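Local coordinates for protein Kcn28 (Kitasatospora, PDB 6J32) that is of unspecified function but belongs to the GT-B clan, folding as two Rossmann-like domains, each built round a parallel beta sheet, at residues L108-A113 with I130-V135; V233-L238 with A294-A299; I28-A33 with G385-A390. All coordinates share one frame; numbering follows the deposited sequence.

Contact 1: residues L108-A113 with I130-V135; sequences LYDVLA and ISPTWV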
ATOM      1  N   LEU B 108     -10.266  17.935 -16.831  1.00 47.34           N
ATOM      2  CA  LEU B 108      -9.378  17.218 -17.734  1.00 45.25           C
ATOM      3  C   LEU B 108      -9.253  15.790 -17.226  1.00 46.99           C
ATOM      4  O   LEU B 108      -9.001  15.574 -16.036  1.00 48.61           O
ATOM      5  CB  LEU B 108      -7.996  17.866 -17.787  1.00 44.90           C
ATOM      6  CG  LEU B 108      -7.838  19.342 -18.148  1.00 43.36           C
ATOM      7  CD1 LEU B 108      -6.361  19.683 -18.182  1.00 42.06           C
ATOM      8  CD2 LEU B 108      -8.483  19.646 -19.486  1.00 43.29           C
ATOM      9  N   TYR B 109      -9.404  14.817 -18.122  1.00 45.52           N
ATOM     10  CA  TYR B 109      -9.379  13.431 -17.689  1.00 45.37           C
ATOM     11  C   TYR B 109      -8.697  12.550 -18.721  1.00 47.49           C
ATOM     12  O   TYR B 109      -8.939  12.675 -19.923  1.00 51.53           O
ATOM     13  CB  TYR B 109     -10.801  12.910 -17.403  1.00 45.38           C
ATOM     14  CG  TYR B 109     -11.734  12.853 -18.599  1.00 45.43           C
ATOM     15  CD1 TYR B 109     -12.459  13.968 -18.998  1.00 45.49           C
ATOM     16  CD2 TYR B 109     -11.903  11.676 -19.316  1.00 43.22           C
ATOM     17  CE1 TYR B 109     -13.317  13.914 -20.082  1.00 45.02           C
ATOM     18  CE2 TYR B 109     -12.754  11.613 -20.399  1.00 44.28           C
ATOM     19  CZ  TYR B 109     -13.460  12.735 -20.780  1.00 45.42           C
ATOM     20  OH  TYR B 109     -14.310  12.671 -21.866  1.00 46.02           O
ATOM     21  N   ASP B 110      -7.854  11.648 -18.226  1.00 47.10           N
ATOM     22  CA  ASP B 110      -7.260  10.600 -19.039  1.00 47.27           C
ATOM     23  C   ASP B 110      -8.354   9.677 -19.574  1.00 50.10           C
ATOM     24  O   ASP B 110      -9.475   9.642 -19.061  1.00 49.07           O
ATOM     25  CB  ASP B 110      -6.259   9.815 -18.189  1.00 46.22           C
ATOM     26  CG  ASP B 110      -5.637   8.654 -18.927  1.00 46.87           C
ATOM     27  OD1 ASP B 110      -4.705   8.876 -19.730  1.00 48.12           O
ATOM     28  OD2 ASP B 110      -6.098   7.516 -18.706  1.00 46.76           O
ATOM     29  N   VAL B 111      -8.019   8.924 -20.628  1.00 50.66           N
ATOM     30  CA  VAL B 111      -8.997   8.031 -21.246  1.00 51.72           C
ATOM     31  C   VAL B 111      -9.545   7.025 -20.238  1.00 52.94           C
ATOM     32  O   VAL B 111     -10.700   6.594 -20.346  1.00 54.79           O
ATOM     33  CB  VAL B 111      -8.384   7.318 -22.468  1.00 51.99           C
ATOM     34  CG1 VAL B 111      -8.244   8.282 -23.636  1.00 53.70           C
ATOM     35  CG2 VAL B 111      -7.033   6.720 -22.111  1.00 53.11           C
ATOM     36  N   LEU B 112      -8.747   6.641 -19.242  1.00 51.52           N
ATOM     37  CA  LEU B 112      -9.202   5.691 -18.235  1.00 50.64           C
ATOM     38  C   LEU B 112      -9.873   6.355 -17.041  1.00 46.23           C
ATOM     39  O   LEU B 112     -10.306   5.651 -16.127  1.00 45.40           O
ATOM     40  CB  LEU B 112      -8.034   4.828 -17.736  1.00 50.01           C
ATOM     41  CG  LEU B 112      -7.441   3.795 -18.696  1.00 50.45           C
ATOM     42  CD1 LEU B 112      -6.378   2.970 -17.993  1.00 49.61           C
ATOM     43  CD2 LEU B 112      -8.524   2.893 -19.273  1.00 49.84           C
ATOM     44  N   ALA B 113      -9.988   7.679 -17.029  1.00 43.26           N
ATOM     45  CA  ALA B 113     -10.611   8.405 -15.929  1.00 41.02           C
ATOM     46  C   ALA B 113     -11.899   9.088 -16.376  1.00 41.55           C
ATOM     47  O   ALA B 113     -12.215  10.198 -15.947  1.00 39.70           O
ATOM     48  CB  ALA B 113      -9.647   9.420 -15.328  1.00 41.30           C
ATOM     49  N   ILE B 130      -8.015  13.605 -22.295  1.00 46.26           N
ATOM     50  CA  ILE B 130      -6.590  13.636 -22.608  1.00 46.73           C
ATOM     51  C   ILE B 130      -6.176  12.217 -22.978  1.00 47.88           C
ATOM     52  O   ILE B 130      -6.025  11.354 -22.108  1.00 47.76           O
ATOM     53  CB  ILE B 130      -5.751  14.169 -21.440  1.00 46.51           C
ATOM     54  CG1 ILE B 130      -6.287  15.514 -20.943  1.00 47.61           C
ATOM     55  CG2 ILE B 130      -4.295  14.303 -21.855  1.00 44.87           C
ATOM     56  CD1 ILE B 130      -6.090  16.659 -21.928  1.00 46.42           C
ATOM     57  N   SER B 131      -5.975  11.969 -24.272  1.00 49.17           N
ATOM     58  CA  SER B 131      -5.606  10.640 -24.744  1.00 48.78           C
ATOM     59  C   SER B 131      -4.093  10.536 -24.846  1.00 48.55           C
ATOM     60  O   SER B 131      -3.487  11.283 -25.625  1.00 50.52           O
ATOM     61  CB  SER B 131      -6.236  10.355 -26.094  1.00 49.66           C
ATOM     62  OG  SER B 131      -5.864   9.074 -26.570  1.00 50.02           O
ATOM     63  N   PRO B 132      -3.445   9.635 -24.101  1.00 48.61           N
ATOM     64  CA  PRO B 132      -1.980   9.541 -24.160  1.00 49.21           C
ATOM     65  C   PRO B 132      -1.455   8.824 -25.390  1.00 49.86           C
ATOM     66  O   PRO B 132      -0.234   8.803 -25.598  1.00 48.79           O
ATOM     67  CB  PRO B 132      -1.639   8.765 -22.884  1.00 48.32           C
ATOM     68  CG  PRO B 132      -2.822   7.868 -22.705  1.00 48.01           C
ATOM     69  CD  PRO B 132      -4.014   8.700 -23.115  1.00 48.39           C
ATOM     70  N   THR B 133      -2.331   8.237 -26.199  1.00 51.22           N
ATOM     71  CA  THR B 133      -1.939   7.553 -27.424  1.00 54.52           C
ATOM     72  C   THR B 133      -3.062   7.736 -28.440  1.00 56.26           C
ATOM     73  O   THR B 133      -3.979   8.536 -28.231  1.00 56.67           O
ATOM     74  CB  THR B 133      -1.627   6.074 -27.148  1.00 54.85           C
ATOM     75  OG1 THR B 133      -1.104   5.466 -28.335  1.00 58.88           O
ATOM     76  CG2 THR B 133      -2.883   5.331 -26.714  1.00 52.44           C
ATOM     77  N   TRP B 134      -2.980   7.014 -29.557  1.00 57.40           N
ATOM     78  CA  TRP B 134      -3.994   7.167 -30.590  1.00 57.77           C
ATOM     79  C   TRP B 134      -5.342   6.659 -30.097  1.00 61.94           C
ATOM     80  O   TRP B 134      -5.427   5.743 -29.274  1.00 63.15           O
ATOM     81  CB  TRP B 134      -3.595   6.446 -31.882  1.00 54.42           C
ATOM     82  CG  TRP B 134      -3.094   5.029 -31.739  1.00 51.89           C
ATOM     83  CD1 TRP B 134      -1.802   4.634 -31.531  1.00 50.62           C
ATOM     84  CD2 TRP B 134      -3.873   3.826 -31.815  1.00 49.34           C
ATOM     85  NE1 TRP B 134      -1.729   3.263 -31.475  1.00 49.04           N
ATOM     86  CE2 TRP B 134      -2.985   2.743 -31.642  1.00 49.21           C
ATOM     87  CE3 TRP B 134      -5.233   3.559 -32.005  1.00 49.71           C
ATOM     88  CZ2 TRP B 134      -3.413   1.412 -31.655  1.00 50.51           C
ATOM     89  CZ3 TRP B 134      -5.660   2.234 -32.017  1.00 49.88           C
ATOM     90  CH2 TRP B 134      -4.750   1.178 -31.846  1.00 50.06           C
ATOM     91  N   VAL B 135      -6.405   7.289 -30.594  1.00 65.60           N
ATOM     92  CA  VAL B 135      -7.763   6.939 -30.202  1.00 68.43           C
ATOM     93  C   VAL B 135      -8.329   5.946 -31.204  1.00 76.02           C
ATOM     94  O   VAL B 135      -7.727   5.690 -32.252  1.00 75.05           O
ATOM     95  CB  VAL B 135      -8.656   8.187 -30.105  1.00 64.88           C
ATOM     96  CG1 VAL B 135      -8.127   9.143 -29.045  1.00 62.51           C
ATOM     97  CG2 VAL B 135      -8.750   8.873 -31.461  1.00 64.69           C
TER
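Tyr-109 and Ile-130 join neighbouring parallel strands, 106-110 and 127-131, of the N-terminal Rossmann-like sheet, close to the ends where both chains leave it. The main tie is the bond from Ile-130 N to Tyr-109 O, 2.7 Å long and nearly straight (166° at the hydrogen). Beyond it the pairing frays: Asp-110 CA directs a C-H towards Ile-130 O at 3.4 Å, and Val-111 N makes only a weak bond to the same oxygen. On the face bearing Leu-108 and Ile-130, Leu-108 CB lies 4.3 Å from Ile-130 CG1.

The two strands are the arms of a beta-alpha-beta crossover through helix 115-122, and residues 111-113 are the turn that starts towards that helix. Asp-110 shapes this turn. Its CG stands opposite the main-chain N (chi1 177°), and Asp-110 OD2 accepts from Leu-112 N at 2.8 Å, the N-H arriving from above the carboxylate plane, which makes an Asx turn. The other carboxylate oxygen, Asp-110 OD1, rests 3.5 Å from Pro-132 CD, the aspartate and proline side chains crossing at about a right angle.

Val-111 then uses its two methyls separately. Val-111 CG1 lies 3.7 Å from Ser-131 CA, whereas CG2 packs on Pro-132 CD. Ser-131 turns its hydroxyl along its own chain, OG donating to Thr-133 O at 2.6 Å and so tying the start of the loop that follows. Further on, that loop faces the second domain: Thr-133 and Trp-134 touch Met-308 of helix 308-316, and Trp-134 NE1 is hydrogen-bonded to Asn-333. On its other edge, strand 106-110 pairs with strand 9-13, and Asp-110 also touches His-20.

Contact 2: residues V233-L238 with A294-A299; sequences VALVSL and AVLEQA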
ATOM      1  N   VAL B 233      26.437   4.924 -31.833  1.00 98.23           N
ATOM      2  CA  VAL B 233      25.937   4.442 -30.551  1.00 91.99           C
ATOM      3  C   VAL B 233      24.534   3.882 -30.740  1.00 88.12           C
ATOM      4  O   VAL B 233      23.719   4.447 -31.477  1.00 88.84           O
ATOM      5  CB  VAL B 233      25.939   5.572 -29.502  1.00 89.58           C
ATOM      6  CG1 VAL B 233      25.300   5.106 -28.200  1.00 88.29           C
ATOM      7  CG2 VAL B 233      27.356   6.068 -29.266  1.00 89.30           C
ATOM      8  N   ALA B 234      24.264   2.762 -30.077  1.00 84.07           N
ATOM      9  CA  ALA B 234      22.974   2.093 -30.123  1.00 80.84           C
ATOM     10  C   ALA B 234      22.407   1.946 -28.719  1.00 79.95           C
ATOM     11  O   ALA B 234      23.153   1.742 -27.755  1.00 79.89           O
ATOM     12  CB  ALA B 234      23.094   0.721 -30.771  1.00 79.05           C
ATOM     13  N   LEU B 235      21.085   2.066 -28.610  1.00 78.32           N
ATOM     14  CA  LEU B 235      20.364   1.883 -27.357  1.00 77.34           C
ATOM     15  C   LEU B 235      19.330   0.783 -27.544  1.00 77.11           C
ATOM     16  O   LEU B 235      18.532   0.831 -28.485  1.00 75.23           O
ATOM     17  CB  LEU B 235      19.682   3.180 -26.906  1.00 76.08           C
ATOM     18  CG  LEU B 235      18.708   3.094 -25.722  1.00 75.05           C
ATOM     19  CD1 LEU B 235      19.394   2.571 -24.475  1.00 74.64           C
ATOM     20  CD2 LEU B 235      18.069   4.441 -25.432  1.00 74.56           C
ATOM     21  N   VAL B 236      19.369  -0.220 -26.671  1.00 78.48           N
ATOM     22  CA  VAL B 236      18.388  -1.302 -26.656  1.00 79.99           C
ATOM     23  C   VAL B 236      17.614  -1.225 -25.349  1.00 83.78           C
ATOM     24  O   VAL B 236      18.192  -1.382 -24.265  1.00 84.60           O
ATOM     25  CB  VAL B 236      19.043  -2.680 -26.831  1.00 78.69           C
ATOM     26  CG1 VAL B 236      17.992  -3.777 -26.752  1.00 77.65           C
ATOM     27  CG2 VAL B 236      19.762  -2.751 -28.167  1.00 78.93           C
ATOM     28  N   SER B 237      16.313  -0.964 -25.452  1.00 86.95           N
ATOM     29  CA  SER B 237      15.420  -0.878 -24.300  1.00 88.97           C
ATOM     30  C   SER B 237      14.029  -1.254 -24.787  1.00 92.32           C
ATOM     31  O   SER B 237      13.500  -0.608 -25.697  1.00 92.20           O
ATOM     32  CB  SER B 237      15.431   0.522 -23.688  1.00 88.21           C
ATOM     33  OG  SER B 237      14.381   0.671 -22.751  1.00 87.36           O
ATOM     34  N   LEU B 238      13.440  -2.284 -24.186  1.00 95.58           N
ATOM     35  CA  LEU B 238      12.169  -2.813 -24.667  1.00 99.17           C
ATOM     36  C   LEU B 238      10.979  -1.979 -24.207  1.00105.16           C
ATOM     37  O   LEU B 238      10.953  -1.462 -23.086  1.00104.32           O
ATOM     38  CB  LEU B 238      11.990  -4.261 -24.201  1.00 97.07           C
ATOM     39  CG  LEU B 238      10.735  -5.024 -24.653  1.00 95.73           C
ATOM     40  CD1 LEU B 238      11.047  -6.497 -24.863  1.00 95.48           C
ATOM     41  CD2 LEU B 238       9.570  -4.868 -23.671  1.00 94.43           C
ATOM     42  N   ALA B 294      18.635  10.565 -22.423  1.00 90.63           N
ATOM     43  CA  ALA B 294      20.044  10.946 -22.426  1.00 92.89           C
ATOM     44  C   ALA B 294      20.850  10.121 -23.423  1.00 93.89           C
ATOM     45  O   ALA B 294      21.725  10.656 -24.114  1.00 94.90           O
ATOM     46  CB  ALA B 294      20.627  10.813 -21.023  1.00 94.15           C
ATOM     47  N   VAL B 295      20.589   8.812 -23.496  1.00 93.77           N
ATOM     48  CA  VAL B 295      21.299   7.968 -24.457  1.00 93.97           C
ATOM     49  C   VAL B 295      20.876   8.307 -25.879  1.00 92.78           C
ATOM     50  O   VAL B 295      21.695   8.311 -26.802  1.00 93.53           O
ATOM     51  CB  VAL B 295      21.072   6.478 -24.136  1.00 94.49           C
ATOM     52  CG1 VAL B 295      21.586   5.618 -25.276  1.00 94.70           C
ATOM     53  CG2 VAL B 295      21.775   6.113 -22.845  1.00 94.59           C
ATOM     54  N   LEU B 296      19.592   8.596 -26.075  1.00 90.57           N
ATOM     55  CA  LEU B 296      19.079   8.983 -27.384  1.00 89.02           C
ATOM     56  C   LEU B 296      19.727  10.265 -27.895  1.00 93.47           C
ATOM     57  O   LEU B 296      19.671  10.536 -29.102  1.00 93.33           O
ATOM     58  CB  LEU B 296      17.567   9.154 -27.330  1.00 83.64           C
ATOM     59  CG  LEU B 296      16.714   8.053 -27.970  1.00 79.73           C
ATOM     60  CD1 LEU B 296      17.463   6.736 -28.031  1.00 78.38           C
ATOM     61  CD2 LEU B 296      15.400   7.883 -27.227  1.00 77.48           C
ATOM     62  N   GLU B 297      20.335  11.064 -27.009  1.00 98.19           N
ATOM     63  CA  GLU B 297      21.005  12.282 -27.460  1.00103.64           C
ATOM     64  C   GLU B 297      22.166  11.975 -28.391  1.00102.35           C
ATOM     65  O   GLU B 297      22.466  12.762 -29.290  1.00103.97           O
ATOM     66  CB  GLU B 297      21.525  13.048 -26.241  1.00111.25           C
ATOM     67  CG  GLU B 297      21.976  14.474 -26.519  1.00119.30           C
ATOM     68  CD  GLU B 297      22.633  15.109 -25.305  1.00124.77           C
ATOM     69  OE1 GLU B 297      22.685  14.440 -24.249  1.00125.76           O
ATOM     70  OE2 GLU B 297      23.112  16.261 -25.408  1.00126.61           O
ATOM     71  N   GLN B 298      22.822  10.823 -28.201  1.00 98.67           N
ATOM     72  CA  GLN B 298      23.993  10.442 -28.989  1.00 94.86           C
ATOM     73  C   GLN B 298      23.809   9.112 -29.715  1.00 88.91           C
ATOM     74  O   GLN B 298      24.795   8.506 -30.135  1.00 89.86           O
ATOM     75  CB  GLN B 298      25.244  10.371 -28.121  1.00 95.77           C
ATOM     76  CG  GLN B 298      25.479  11.531 -27.155  1.00 96.18           C
ATOM     77  CD  GLN B 298      25.730  12.851 -27.850  1.00 96.98           C
ATOM     78  OE1 GLN B 298      26.578  12.945 -28.733  1.00 97.65           O
ATOM     79  NE2 GLN B 298      25.079  13.910 -27.363  1.00 97.04           N
ATOM     80  N   ALA B 299      22.575   8.632 -29.846  1.00 82.28           N
ATOM     81  CA  ALA B 299      22.343   7.317 -30.420  1.00 77.84           C
ATOM     82  C   ALA B 299      22.188   7.378 -31.934  1.00 76.46           C
ATOM     83  O   ALA B 299      21.804   8.403 -32.505  1.00 76.80           O
ATOM     84  CB  ALA B 299      21.095   6.684 -29.799  1.00 75.25           C
TER
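Leu-235 and Val-295 form the apolar centre of this contact, where strand 232-236 is met by the end of helix 292-296. Val-295 CG1 sits against the root of the leucine, 3.5 Å from Leu-235 CB, and the same methyl also touches both leucine methyls, the two side chains crossing at a slant. It is placed there by a chi1 of 169°, which swings CG1 away from the main-chain N while the residue points at the strand. Leu-296 begins in the other direction, its CB leaving the strand, but its end returns: Leu-296 CD1 reaches Leu-235 CD2 at 3.5 Å, the two side chains crossing at about a right angle. Leu-235 is thereby touched by two successive residues, Val-295 from CB to both methyls and Leu-296 at CD2 alone.

Two residues earlier in the strand, the contacts pass to the main chain. Val-233 CB lies against Gln-298 O, only 3.2 Å away, and Ala-299 CA approaches Val-233 O at 3.4 Å, a strongly bent C-H...O contact (122° at the hydrogen). The turn leaving the helix is closed by Gln-298 N bonding to Val-295 O at 3.1 Å, which brings Ala-299 alongside the strand; Val-233 N is then bonded to the carboxylate of Asp-300.

The helix belongs to a Rossmann-type beta-alpha-beta crossover that runs from edge strand 284-287 to strand 299-304, passing strands 262-267 and 232-236. Val-295 accordingly also touches Val-265, while Ala-234 and Val-236 pack on helix 247-256.

Contact 3: residues I28-A33 with G385-A390; sequences IRELVA and GTMRAA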
ATOM      1  N   ILE B  28       0.400  19.899 -17.692  1.00 45.89           N
ATOM      2  CA  ILE B  28      -0.097  20.406 -16.418  1.00 46.75           C
ATOM      3  C   ILE B  28       0.834  21.487 -15.887  1.00 46.51           C
ATOM      4  O   ILE B  28       0.381  22.518 -15.376  1.00 46.23           O
ATOM      5  CB  ILE B  28      -0.270  19.258 -15.410  1.00 45.43           C
ATOM      6  CG1 ILE B  28      -1.162  18.157 -15.982  1.00 41.43           C
ATOM      7  CG2 ILE B  28      -0.928  19.776 -14.166  1.00 47.91           C
ATOM      8  CD1 ILE B  28      -2.563  18.614 -16.283  1.00 39.55           C
ATOM      9  N   ARG B  29       2.148  21.285 -16.036  1.00 46.84           N
ATOM     10  CA  ARG B  29       3.121  22.289 -15.613  1.00 50.16           C
ATOM     11  C   ARG B  29       2.908  23.613 -16.336  1.00 55.43           C
ATOM     12  O   ARG B  29       3.036  24.686 -15.733  1.00 59.99           O
ATOM     13  CB  ARG B  29       4.540  21.772 -15.855  1.00 48.24           C
ATOM     14  CG  ARG B  29       5.641  22.730 -15.422  1.00 48.18           C
ATOM     15  CD  ARG B  29       7.031  22.235 -15.838  1.00 48.03           C
ATOM     16  NE  ARG B  29       7.146  20.779 -15.759  1.00 49.36           N
ATOM     17  CZ  ARG B  29       7.446  20.109 -14.648  1.00 49.31           C
ATOM     18  NH1 ARG B  29       7.655  20.761 -13.511  1.00 50.60           N
ATOM     19  NH2 ARG B  29       7.524  18.782 -14.669  1.00 47.52           N
ATOM     20  N   GLU B  30       2.608  23.559 -17.635  1.00 53.89           N
ATOM     21  CA  GLU B  30       2.358  24.786 -18.385  1.00 54.74           C
ATOM     22  C   GLU B  30       1.093  25.480 -17.897  1.00 55.37           C
ATOM     23  O   GLU B  30       1.049  26.712 -17.809  1.00 57.69           O
ATOM     24  CB  GLU B  30       2.267  24.472 -19.878  1.00 55.09           C
ATOM     25  CG  GLU B  30       1.797  25.620 -20.761  1.00 56.24           C
ATOM     26  CD  GLU B  30       2.735  26.815 -20.744  1.00 58.86           C
ATOM     27  OE1 GLU B  30       3.924  26.643 -20.396  1.00 60.65           O
ATOM     28  OE2 GLU B  30       2.284  27.924 -21.111  1.00 58.47           O
ATOM     29  N   LEU B  31       0.058  24.709 -17.568  1.00 54.68           N
ATOM     30  CA  LEU B  31      -1.166  25.310 -17.049  1.00 53.84           C
ATOM     31  C   LEU B  31      -0.923  25.959 -15.692  1.00 54.51           C
ATOM     32  O   LEU B  31      -1.529  26.989 -15.373  1.00 53.96           O
ATOM     33  CB  LEU B  31      -2.269  24.258 -16.961  1.00 51.42           C
ATOM     34  CG  LEU B  31      -2.772  23.721 -18.300  1.00 49.96           C
ATOM     35  CD1 LEU B  31      -3.685  22.528 -18.087  1.00 50.48           C
ATOM     36  CD2 LEU B  31      -3.495  24.810 -19.056  1.00 51.76           C
ATOM     37  N   VAL B  32      -0.047  25.368 -14.877  1.00 54.62           N
ATOM     38  CA  VAL B  32       0.323  25.997 -13.615  1.00 54.44           C
ATOM     39  C   VAL B  32       1.137  27.258 -13.876  1.00 57.28           C
ATOM     40  O   VAL B  32       0.907  28.303 -13.255  1.00 59.19           O
ATOM     41  CB  VAL B  32       1.080  24.999 -12.718  1.00 53.07           C
ATOM     42  CG1 VAL B  32       1.539  25.671 -11.434  1.00 52.08           C
ATOM     43  CG2 VAL B  32       0.194  23.809 -12.390  1.00 51.59           C
ATOM     44  N   ALA B  33       2.090  27.187 -14.811  1.00 57.15           N
ATOM     45  CA  ALA B  33       2.915  28.345 -15.135  1.00 55.87           C
ATOM     46  C   ALA B  33       2.093  29.501 -15.686  1.00 57.46           C
ATOM     47  O   ALA B  33       2.570  30.641 -15.693  1.00 58.92           O
ATOM     48  CB  ALA B  33       4.001  27.956 -16.139  1.00 54.22           C
ATOM     49  N   GLY B 385       1.670  20.855 -29.765  1.00 47.35           N
ATOM     50  CA  GLY B 385       2.304  20.527 -28.503  1.00 47.08           C
ATOM     51  C   GLY B 385       1.597  21.146 -27.303  1.00 48.10           C
ATOM     52  O   GLY B 385       0.415  21.501 -27.343  1.00 46.82           O
ATOM     53  N   THR B 386       2.360  21.285 -26.214  1.00 48.61           N
ATOM     54  CA  THR B 386       1.762  21.722 -24.955  1.00 49.58           C
ATOM     55  C   THR B 386       1.178  23.123 -25.068  1.00 48.36           C
ATOM     56  O   THR B 386       0.123  23.411 -24.490  1.00 48.26           O
ATOM     57  CB  THR B 386       2.791  21.674 -23.829  1.00 50.73           C
ATOM     58  OG1 THR B 386       2.642  22.834 -22.997  1.00 53.99           O
ATOM     59  CG2 THR B 386       4.188  21.613 -24.399  1.00 50.83           C
ATOM     60  N   MET B 387       1.840  24.008 -25.813  1.00 48.45           N
ATOM     61  CA  MET B 387       1.325  25.366 -25.945  1.00 51.50           C
ATOM     62  C   MET B 387      -0.037  25.387 -26.635  1.00 52.71           C
ATOM     63  O   MET B 387      -0.942  26.113 -26.207  1.00 52.69           O
ATOM     64  CB  MET B 387       2.328  26.243 -26.691  1.00 52.78           C
ATOM     65  CG  MET B 387       3.630  26.446 -25.935  1.00 55.96           C
ATOM     66  SD  MET B 387       3.347  27.150 -24.294  1.00 58.49           S
ATOM     67  CE  MET B 387       4.964  26.941 -23.546  1.00 57.82           C
ATOM     68  N   ARG B 388      -0.214  24.594 -27.694  1.00 51.64           N
ATOM     69  CA  ARG B 388      -1.528  24.539 -28.327  1.00 52.89           C
ATOM     70  C   ARG B 388      -2.560  23.899 -27.410  1.00 52.80           C
ATOM     71  O   ARG B 388      -3.712  24.347 -27.355  1.00 53.41           O
ATOM     72  CB  ARG B 388      -1.464  23.777 -29.648  1.00 51.83           C
ATOM     73  CG  ARG B 388      -2.762  23.848 -30.437  1.00 51.32           C
ATOM     74  CD  ARG B 388      -2.748  22.932 -31.645  1.00 52.22           C
ATOM     75  NE  ARG B 388      -3.970  23.060 -32.433  1.00 54.36           N
ATOM     76  CZ  ARG B 388      -4.305  22.248 -33.429  1.00 54.35           C
ATOM     77  NH1 ARG B 388      -3.507  21.239 -33.757  1.00 55.86           N
ATOM     78  NH2 ARG B 388      -5.434  22.440 -34.093  1.00 52.20           N
ATOM     79  N   ALA B 389      -2.172  22.841 -26.692  1.00 50.07           N
ATOM     80  CA  ALA B 389      -3.117  22.157 -25.815  1.00 48.35           C
ATOM     81  C   ALA B 389      -3.567  23.061 -24.674  1.00 46.84           C
ATOM     82  O   ALA B 389      -4.757  23.099 -24.340  1.00 46.27           O
ATOM     83  CB  ALA B 389      -2.496  20.870 -25.271  1.00 46.23           C
ATOM     84  N   ALA B 390      -2.632  23.802 -24.072  1.00 46.78           N
ATOM     85  CA  ALA B 390      -2.986  24.698 -22.976  1.00 48.46           C
ATOM     86  C   ALA B 390      -3.912  25.814 -23.447  1.00 50.74           C
ATOM     87  O   ALA B 390      -4.846  26.195 -22.733  1.00 49.72           O
ATOM     88  CB  ALA B 390      -1.722  25.275 -22.338  1.00 48.12           C
TER
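Glu-30 and Met-387 meet where helix 25-33 of the N-terminal domain is crossed by the C-terminal helix 385-394, the short helical segments approaching to 9.6 Å between axes at -59°. The closest approach is a van der Waals contact of the carboxylate with the thioether. Met-387 lies across Glu-30 at about a right angle, with Met-387 CE 3.3 Å from Glu-30 OE1 and its SD 3.4 Å from Glu-30 OE2. A bend at chi2 (-57°) lets the methionine return to the neighbouring helix although its CB points away from it. The polar interaction of Glu-30 is with Arg-34, which answers its charge by a salt bridge to OE2 and also touches Met-387.

Nearer the backbone, Thr-386 places its hydroxyl oxygen beside the aliphatic part of the glutamate, Thr-386 OG1 being 3.5 Å from Glu-30 CB.

The apolar share falls to Ala-390. Ala-390 CB packs against Leu-31 CD2 at 3.8 Å and against Glu-30 CG at 3.9 Å.

A C-terminal helix returning to the N-terminal domain is a known feature of GT-B folds. Here Ala-389 and Ala-390 also touch Leu-27, Gly-385 bonds through its backbone to Ile-211, and beneath helix 25-33 Leu-31 reaches Ile-10 and Val-38 in strands 9-13 and 37-42.

Overall arrangement
Contacts 1 and 2 each bring together parts of one Rossmann-like domain, the N-terminal and the C-terminal one respectively, and lie with centres about 28 Å apart without touching. Contact 3 instead ties the end of the chain to the first domain, and contacts 1 and 2 are nested inside the loop it closes. Contact 1 is the most central; contacts 2 and 3 lie about twice as far from the chain centre. All three are largely buried, though contact 3 includes the exposed Met-387. Main-chain hydrogen bonding marks contact 1, branched apolar packing contact 2, and mixed polar and apolar side chains contact 3. Contacts 1 and 3 meet where Leu-108 CD1 packs on Leu-31 CD1, 3.9 Å away.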